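Local atomic coordinates of testis-expressed protein 101 (Mus musculus, PDB entry 7BPS), a protein that controls sperm binding to the zona pellucida and sperm migration into the oviduct, probably through the adhesion molecule ADAM3. Residues A[17-22]-A[52-57]; A[43-48]-A[171-176]. All coordinates share one frame; numbering follows the deposited sequence.

How the contacts relate
Contacts 1 and 2 lie about 14 Å apart, centre to centre, and meet at one pair of neighbouring strands. Strands 37-46 and 52-61 follow each other in the chain and run antiparallel in the sheet of the first Ly6/uPAR domain, joined by backbone hydrogen bonds, among them Val53 to Ile45 and Leu55 to Leu43. Along the sequence the segments alternate: 17-22, 43-48, 52-57, then 171-176. Contact 1 is internal to the first domain, setting a short helix against the sheet. Contact 2 reaches across to the second domain, whose 171-176 loop meets strand 37-46. The same hairpin thus serves both the first domain's own packing and the seam between the tandem domains.

Contact 1 (A[17-22]-A[52-57]); sequences DDPGRT and TVVLAS
Pro19 lays its ring against Thr52 and Val54, alternate residues of strand 52-61 whose side chains leave the same side of the sheet. CG of Pro19 stands 3.9 Å from CB of Thr52 and nearly as close to its methyl, and the two side chains cross at a slant. The Thr52 methyl CG2 lies opposite the backbone N and OG1 lies beside it (chi1 -64°), an orientation that turns the methyl somewhat nearer to the proline ring than the hydroxyl. Farther along the strand, CG2 of Val54 approaches CB of Pro19 at 4.1 Å.

Pro19 is the first residue of the short helix 19-22. Ahead of it, the carbonyl oxygen of Asp18 accepts the backbone N-H groups of Arg21 and Thr22, while NE of Arg21 forms a salt bridge with OD2 of Asp18 (3.0 Å), although the arginine is poorly ordered. Trp103 and Leu44 also touch both Pro19 and Thr52, enclosing this patch on the sheet of the first Ly6/uPAR domain. The Asp18 bonds lie within 17-22, Asp17 salt-bridges to Arg51 beside the strand, and the closest approaches across the pairing are all carbon to carbon: helix meets strand by van der Waals and hydrophobic contact.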
loop_
_atom_site.group_PDB
_atom_site.type_symbol
_atom_site.label_atom_id
_atom_site.label_comp_id
_atom_site.label_asym_id
_atom_site.label_seq_id
_atom_site.Cartn_x
_atom_site.Cartn_y
_atom_site.Cartn_z
ATOM N N ASP A 17 -3.526 -11.461 -6.936
ATOM C CA ASP A 17 -4.268 -11.409 -8.220
ATOM C C ASP A 17 -5.474 -10.477 -8.082
ATOM O O ASP A 17 -5.586 -9.526 -8.873
ATOM C CB ASP A 17 -4.644 -12.822 -8.665
ATOM C CG ASP A 17 -3.427 -13.529 -9.203
ATOM O OD1 ASP A 17 -2.573 -12.812 -9.753
ATOM O OD2 ASP A 17 -3.316 -14.761 -9.040
ATOM N N ASP A 18 -6.319 -10.742 -7.107
ATOM C CA ASP A 18 -7.645 -10.100 -6.952
ATOM C C ASP A 18 -7.891 -9.901 -5.456
ATOM O O ASP A 18 -8.710 -10.590 -4.850
ATOM C CB ASP A 18 -8.697 -10.965 -7.654
ATOM C CG ASP A 18 -10.024 -10.278 -7.926
ATOM O OD1 ASP A 18 -10.154 -9.058 -7.649
ATOM O OD2 ASP A 18 -10.912 -10.980 -8.434
ATOM N N PRO A 19 -7.114 -9.008 -4.802
ATOM C CA PRO A 19 -7.168 -8.859 -3.347
ATOM C C PRO A 19 -8.536 -8.416 -2.822
ATOM O O PRO A 19 -8.861 -8.783 -1.704
ATOM C CB PRO A 19 -6.104 -7.797 -3.029
ATOM C CG PRO A 19 -5.810 -7.134 -4.354
ATOM C CD PRO A 19 -6.067 -8.184 -5.415
ATOM N N GLY A 20 -9.289 -7.661 -3.627
ATOM C CA GLY A 20 -10.709 -7.330 -3.371
ATOM C C GLY A 20 -11.552 -8.556 -3.041
ATOM O O GLY A 20 -12.324 -8.502 -2.047
ATOM N N ARG A 21 -11.394 -9.635 -3.808
ATOM C CA ARG A 21 -12.194 -10.884 -3.669
ATOM C C ARG A 21 -11.587 -11.786 -2.576
ATOM O O ARG A 21 -12.311 -12.146 -1.641
ATOM C CB ARG A 21 -12.257 -11.659 -4.996
ATOM C CG ARG A 21 -13.526 -11.481 -5.827
ATOM C CD ARG A 21 -13.886 -12.730 -6.633
ATOM N NE ARG A 21 -12.879 -13.132 -7.625
ATOM C CZ ARG A 21 -12.072 -14.201 -7.556
ATOM N NH1 ARG A 21 -11.204 -14.433 -8.530
ATOM N NH2 ARG A 21 -12.127 -15.040 -6.534
ATOM N N THR A 22 -10.309 -12.136 -2.701
ATOM C CA THR A 22 -9.703 -13.368 -2.129
ATOM C C THR A 22 -9.041 -13.138 -0.758
ATOM O O THR A 22 -8.874 -14.124 -0.024
ATOM C CB THR A 22 -8.665 -13.916 -3.113
ATOM O OG1 THR A 22 -7.648 -12.913 -3.246
ATOM C CG2 THR A 22 -9.291 -14.262 -4.449
ATOM N N THR A 52 -1.131 -6.959 -7.485
ATOM C CA THR A 52 -1.204 -5.885 -6.476
ATOM C C THR A 52 -0.322 -6.286 -5.290
ATOM O O THR A 52 -0.495 -7.413 -4.761
ATOM C CB THR A 52 -2.654 -5.646 -6.066
ATOM O OG1 THR A 52 -3.329 -5.192 -7.229
ATOM C CG2 THR A 52 -2.800 -4.617 -4.977
ATOM N N VAL A 53 0.589 -5.401 -4.903
ATOM C CA VAL A 53 1.373 -5.563 -3.653
ATOM C C VAL A 53 0.447 -5.195 -2.486
ATOM O O VAL A 53 -0.198 -4.154 -2.551
ATOM C CB VAL A 53 2.644 -4.699 -3.679
ATOM C CG1 VAL A 53 3.484 -4.878 -2.421
ATOM C CG2 VAL A 53 3.471 -5.029 -4.901
ATOM N N VAL A 54 0.374 -6.047 -1.473
ATOM C CA VAL A 54 -0.440 -5.829 -0.252
ATOM C C VAL A 54 0.482 -5.879 0.978
ATOM O O VAL A 54 1.107 -6.960 1.244
ATOM C CB VAL A 54 -1.597 -6.832 -0.186
ATOM C CG1 VAL A 54 -2.508 -6.549 0.961
ATOM C CG2 VAL A 54 -2.400 -6.809 -1.466
ATOM N N LEU A 55 0.626 -4.720 1.641
ATOM C CA LEU A 55 1.231 -4.549 2.980
ATOM C C LEU A 55 0.065 -4.401 3.964
ATOM O O LEU A 55 -0.630 -3.361 3.929
ATOM C CB LEU A 55 2.165 -3.332 2.998
ATOM C CG LEU A 55 3.276 -3.334 1.944
ATOM C CD1 LEU A 55 2.842 -2.583 0.686
ATOM C CD2 LEU A 55 4.574 -2.739 2.464
ATOM N N ALA A 56 -0.184 -5.441 4.759
ATOM C CA ALA A 56 -1.300 -5.533 5.724
ATOM C C ALA A 56 -0.748 -5.722 7.143
ATOM O O ALA A 56 -0.035 -6.728 7.415
ATOM C CB ALA A 56 -2.247 -6.650 5.343
ATOM N N SER A 57 -1.098 -4.782 8.017
ATOM C CA SER A 57 -0.680 -4.731 9.433
ATOM C C SER A 57 -1.901 -4.702 10.358
ATOM O O SER A 57 -2.765 -3.841 10.169
ATOM C CB SER A 57 0.182 -3.549 9.684
ATOM O OG SER A 57 0.368 -3.413 11.065
#

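Contact 2 (A[43-48]-A[171-176])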
loop_
_atom_site.group_PDB
_atom_site.type_symbol
_atom_site.label_atom_id
_atom_site.label_comp_id
_atom_site.label_asym_id
_atom_site.label_seq_id
_atom_site.Cartn_x
_atom_site.Cartn_y
_atom_site.Cartn_z
ATOM N N LEU A 43 -2.033 -1.213 2.749
ATOM C CA LEU A 43 -1.632 -0.417 1.566
ATOM C C LEU A 43 -1.602 -1.365 0.371
ATOM O O LEU A 43 -1.021 -2.450 0.502
ATOM C CB LEU A 43 -0.257 0.202 1.819
ATOM C CG LEU A 43 0.329 1.036 0.684
ATOM C CD1 LEU A 43 -0.588 2.150 0.243
ATOM C CD2 LEU A 43 1.656 1.622 1.103
ATOM N N LEU A 44 -2.204 -0.958 -0.749
ATOM C CA LEU A 44 -2.285 -1.765 -1.994
ATOM C C LEU A 44 -1.669 -0.957 -3.117
ATOM O O LEU A 44 -2.058 0.193 -3.286
ATOM C CB LEU A 44 -3.749 -2.109 -2.298
ATOM C CG LEU A 44 -4.438 -2.955 -1.228
ATOM C CD1 LEU A 44 -5.256 -2.098 -0.269
ATOM C CD2 LEU A 44 -5.313 -4.019 -1.847
ATOM N N ILE A 45 -0.721 -1.533 -3.837
ATOM C CA ILE A 45 -0.006 -0.843 -4.954
ATOM C C ILE A 45 -0.004 -1.756 -6.181
ATOM O O ILE A 45 0.341 -2.947 -6.050
ATOM C CB ILE A 45 1.412 -0.451 -4.537
ATOM C CG1 ILE A 45 1.411 0.371 -3.248
ATOM C CG2 ILE A 45 2.092 0.281 -5.666
ATOM C CD1 ILE A 45 2.744 0.421 -2.545
ATOM N N LYS A 46 -0.340 -1.168 -7.322
ATOM C CA LYS A 46 -0.592 -1.852 -8.606
ATOM C C LYS A 46 -0.006 -0.982 -9.715
ATOM O O LYS A 46 -0.103 0.260 -9.615
ATOM C CB LYS A 46 -2.103 -1.973 -8.746
ATOM C CG LYS A 46 -2.603 -2.952 -9.785
ATOM C CD LYS A 46 -4.036 -2.692 -10.173
ATOM C CE LYS A 46 -4.550 -3.775 -11.093
ATOM N NZ LYS A 46 -3.720 -3.889 -12.316
ATOM N N ALA A 47 0.585 -1.589 -10.734
ATOM C CA ALA A 47 0.816 -0.910 -12.024
ATOM C C ALA A 47 -0.194 -1.461 -13.029
ATOM O O ALA A 47 -0.883 -2.397 -12.712
ATOM C CB ALA A 47 2.246 -1.061 -12.494
ATOM N N ASP A 48 -0.271 -0.855 -14.205
ATOM C CA ASP A 48 -1.160 -1.316 -15.289
ATOM C C ASP A 48 -0.854 -2.786 -15.576
ATOM O O ASP A 48 0.307 -3.103 -15.808
ATOM C CB ASP A 48 -0.922 -0.477 -16.542
ATOM C CG ASP A 48 -1.915 -0.775 -17.646
ATOM O OD1 ASP A 48 -2.958 -1.386 -17.346
ATOM O OD2 ASP A 48 -1.643 -0.351 -18.759
ATOM N N CYS A 171 8.407 12.245 -8.195
ATOM C CA CYS A 171 8.531 11.069 -7.309
ATOM C C CYS A 171 7.421 11.109 -6.253
ATOM O O CYS A 171 7.760 11.158 -5.057
ATOM C CB CYS A 171 9.914 11.022 -6.674
ATOM S SG CYS A 171 11.243 10.867 -7.886
ATOM N N ARG A 172 6.155 11.008 -6.683
ATOM C CA ARG A 172 4.970 11.291 -5.821
ATOM C C ARG A 172 3.911 10.201 -5.979
ATOM O O ARG A 172 2.708 10.495 -5.848
ATOM C CB ARG A 172 4.443 12.690 -6.152
ATOM C CG ARG A 172 5.438 13.788 -5.825
ATOM C CD ARG A 172 4.785 15.149 -5.613
ATOM N NE ARG A 172 5.012 15.956 -6.798
ATOM C CZ ARG A 172 5.765 17.043 -6.866
ATOM N NH1 ARG A 172 6.337 17.527 -5.784
ATOM N NH2 ARG A 172 5.908 17.663 -8.020
ATOM N N LEU A 173 4.344 8.967 -6.224
ATOM C CA LEU A 173 3.464 7.782 -6.135
ATOM C C LEU A 173 2.750 7.815 -4.778
ATOM O O LEU A 173 1.526 7.563 -4.742
ATOM C CB LEU A 173 4.291 6.504 -6.319
ATOM C CG LEU A 173 3.504 5.197 -6.191
ATOM C CD1 LEU A 173 2.321 5.166 -7.155
ATOM C CD2 LEU A 173 4.395 3.997 -6.416
ATOM N N MET A 174 3.474 8.109 -3.694
ATOM C CA MET A 174 2.876 8.084 -2.339
ATOM C C MET A 174 2.471 9.513 -1.925
ATOM O O MET A 174 2.255 9.760 -0.728
ATOM C CB MET A 174 3.837 7.446 -1.333
ATOM C CG MET A 174 3.957 5.960 -1.490
ATOM S SD MET A 174 2.351 5.120 -1.378
ATOM C CE MET A 174 1.963 5.341 0.355
ATOM N N ALA A 175 2.314 10.412 -2.897
ATOM C CA ALA A 175 1.772 11.779 -2.729
ATOM C C ALA A 175 2.476 12.522 -1.590
ATOM O O ALA A 175 1.843 13.362 -0.993
ATOM C CB ALA A 175 0.286 11.703 -2.518
ATOM N N MET A 176 3.762 12.259 -1.349
ATOM C CA MET A 176 4.581 13.028 -0.379
ATOM C C MET A 176 4.033 12.793 1.024
ATOM O O MET A 176 4.321 13.628 1.908
ATOM C CB MET A 176 4.565 14.530 -0.698
ATOM C CG MET A 176 5.138 14.845 -2.089
ATOM S SD MET A 176 5.225 16.625 -2.398
ATOM C CE MET A 176 6.780 16.970 -1.572
#
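The methyl end of Met174 meets the fork of Leu43 tip to tip, with CE of Met174 3.8 Å from CD2 of Leu43 and 4.1 Å from its CD1. Both leucine methyls therefore face the one thioether methyl. The methionine gets there by folding: CG stands beside the backbone N, and the chain then bends at both later torsions (chi2 -56°, chi3 -70°), which carries CE toward the strand even though the CB bond does not head that way. Leu43 has CG anti to its backbone N and beside the carbonyl carbon (chi1 179°), and its CB points toward the loop.

Two residues farther along strand 37-46, Ile45 uses its branch methyl CG2 to approach CD2 of Leu173 at 4.4 Å, a looser apposition. The CB of Leu173 points toward this strand. TEX101 carries two tandem Ly6/uPAR domains, and these apolar pairs bridge them: the strand belongs to the first, the 171-176 loop to the second. Phe151 and Leu149 of strand 143-152 extend the apolar surroundings, touching Leu43 and Ile45 respectively, and Leu149 also touches Leu173.

The loop presents its two side chains from a type I beta turn, Arg172 to Ala175, closed by Ala175 N to Arg172 O at 3.0 Å. Glu187 accepts the backbone N-H groups of Leu173 and Met174 through its two carboxylate oxygens, and Thr74 of the first domain bonds to the carbonyl oxygen of Leu173. A disulfide from Cys171 to Cys189 ties the start of the loop to strand 183-193.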